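Local coordinates for protein esterase (Rhizomucor miehei, PDB 4WY5) that probably hydrolyses carboxylic esters, as a fungal carboxylesterase of the alpha/beta hydrolase fold, at residues A[241-246]-A[272-277]. Numbering follows the deposited sequence.
Sequences ELATKA and AQQLAE
K245 and E277 bring the two backbones closest, with their CA atoms 7.2 Å apart. Segment 241-246 leaves a 3-10 turn, runs through a short loop and enters helix 245-248. T244 is the N-cap of that helix, and its OG1 caps the backbone N of D247. Segment 272-277 is the last part of helix 265-277. In this alpha/beta hydrolase fold, that helix links strand 254-259 to the outermost strand 282-287. A272 and L275 pack on strand 282-287, while Q274 and E277 meet the loop and short helix at the protein surface.

No direct hydrogen bond or salt bridge joins the segments. Q274 carries the contact toward E241 and A243. Its CG lies anti to the carbonyl carbon (chi1 -60°), and the extended chain carries the amide across to the loop. NE2 faces two backbone carbonyl oxygens, 3.5 Å from E241 O and 3.6 Å from A243 O. One water donates to A243 O at 2.7 Å and accepts from Q274 NE2 at 2.9 Å. The E241 carboxylate turns the other way and hydrogen-bonds Y200 OH and V195 N. L248 of the short helix packs against both A243 and Q274.

At the other end, K245 and E277 cross at about a right angle. The lysine bends at chi4 (-54°), and its NZ remains 5.8 Å from E277 OE1. The opposite charges may still attract weakly at this range. The actual touch is made by the aliphatic part of the lysine: K245 CE lies 3.7 Å from the backbone O of E277, and K245 CD lies 3.5 Å from E277 OE1.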
# COMPACT_ATOMS: atom_id res chain seq x y z
N GLU A 241 -17.95 -6.29 13.15
CA GLU A 241 -17.16 -6.26 14.38
C GLU A 241 -17.51 -7.41 15.35
O GLU A 241 -16.68 -7.82 16.16
CB GLU A 241 -17.36 -4.91 15.05
CG GLU A 241 -16.60 -4.67 16.31
CD GLU A 241 -17.21 -3.50 17.05
OE1 GLU A 241 -18.44 -3.32 16.93
OE2 GLU A 241 -16.45 -2.76 17.72
N LEU A 242 -18.73 -7.95 15.23
CA LEU A 242 -19.20 -9.01 16.12
C LEU A 242 -18.67 -10.41 15.77
O LEU A 242 -18.86 -11.36 16.54
CB LEU A 242 -20.73 -9.06 16.14
CG LEU A 242 -21.44 -7.83 16.73
CD1 LEU A 242 -22.98 -7.98 16.70
CD2 LEU A 242 -20.93 -7.56 18.14
N ALA A 243 -18.01 -10.53 14.62
CA ALA A 243 -17.59 -11.84 14.14
C ALA A 243 -16.64 -12.54 15.11
O ALA A 243 -15.74 -11.93 15.67
CB ALA A 243 -16.93 -11.71 12.77
N THR A 244 -16.87 -13.84 15.31
CA THR A 244 -16.01 -14.66 16.15
C THR A 244 -14.80 -15.15 15.36
O THR A 244 -14.76 -15.05 14.13
CB THR A 244 -16.71 -15.92 16.67
OG1 THR A 244 -17.00 -16.79 15.57
CG2 THR A 244 -17.99 -15.57 17.43
N LYS A 245 -13.82 -15.69 16.08
CA LYS A 245 -12.68 -16.35 15.47
C LYS A 245 -13.15 -17.52 14.58
O LYS A 245 -12.58 -17.77 13.50
CB LYS A 245 -11.71 -16.81 16.56
CG LYS A 245 -10.33 -17.22 16.09
CD LYS A 245 -9.37 -17.32 17.29
CE LYS A 245 -8.27 -18.33 17.05
NZ LYS A 245 -8.86 -19.64 16.67
N ALA A 246 -14.20 -18.21 15.03
CA ALA A 246 -14.80 -19.32 14.28
C ALA A 246 -15.51 -18.85 13.01
O ALA A 246 -15.42 -19.49 11.95
CB ALA A 246 -15.77 -20.10 15.17
N ALA A 272 -9.07 -5.94 10.30
CA ALA A 272 -7.85 -6.54 9.74
C ALA A 272 -7.17 -7.45 10.78
O ALA A 272 -6.73 -8.55 10.47
CB ALA A 272 -6.87 -5.45 9.26
N GLN A 273 -7.09 -6.95 12.01
CA GLN A 273 -6.50 -7.69 13.12
C GLN A 273 -7.28 -8.98 13.43
O GLN A 273 -6.68 -10.02 13.72
CB GLN A 273 -6.43 -6.81 14.38
CG GLN A 273 -5.59 -5.54 14.23
CD GLN A 273 -5.58 -4.67 15.50
OE1 GLN A 273 -6.06 -5.08 16.56
NE2 GLN A 273 -5.00 -3.48 15.39
N GLN A 274 -8.61 -8.89 13.37
CA GLN A 274 -9.52 -10.03 13.60
C GLN A 274 -9.31 -11.14 12.56
O GLN A 274 -9.28 -12.34 12.88
CB GLN A 274 -10.99 -9.58 13.55
CG GLN A 274 -11.42 -8.51 14.56
CD GLN A 274 -12.90 -8.13 14.45
OE1 GLN A 274 -13.25 -6.96 14.20
NE2 GLN A 274 -13.78 -9.11 14.63
N LEU A 275 -9.17 -10.73 11.30
CA LEU A 275 -8.94 -11.71 10.24
C LEU A 275 -7.60 -12.41 10.45
O LEU A 275 -7.52 -13.64 10.34
CB LEU A 275 -8.99 -11.03 8.86
CG LEU A 275 -10.34 -10.51 8.36
CD1 LEU A 275 -10.12 -9.48 7.28
CD2 LEU A 275 -11.23 -11.64 7.80
N ALA A 276 -6.56 -11.67 10.82
CA ALA A 276 -5.25 -12.31 11.02
C ALA A 276 -5.22 -13.28 12.21
O ALA A 276 -4.59 -14.33 12.16
CB ALA A 276 -4.16 -11.23 11.18
N GLU A 277 -5.94 -12.94 13.27
CA GLU A 277 -6.05 -13.82 14.43
C GLU A 277 -6.70 -15.17 14.07
O GLU A 277 -6.39 -16.20 14.66
CB GLU A 277 -6.83 -13.12 15.54
CG GLU A 277 -7.22 -14.00 16.73
CD GLU A 277 -8.23 -13.34 17.66
OE1 GLU A 277 -8.92 -14.07 18.42
OE2 GLU A 277 -8.37 -12.10 17.61
O HOH W 1 -13.08 -11.66 15.87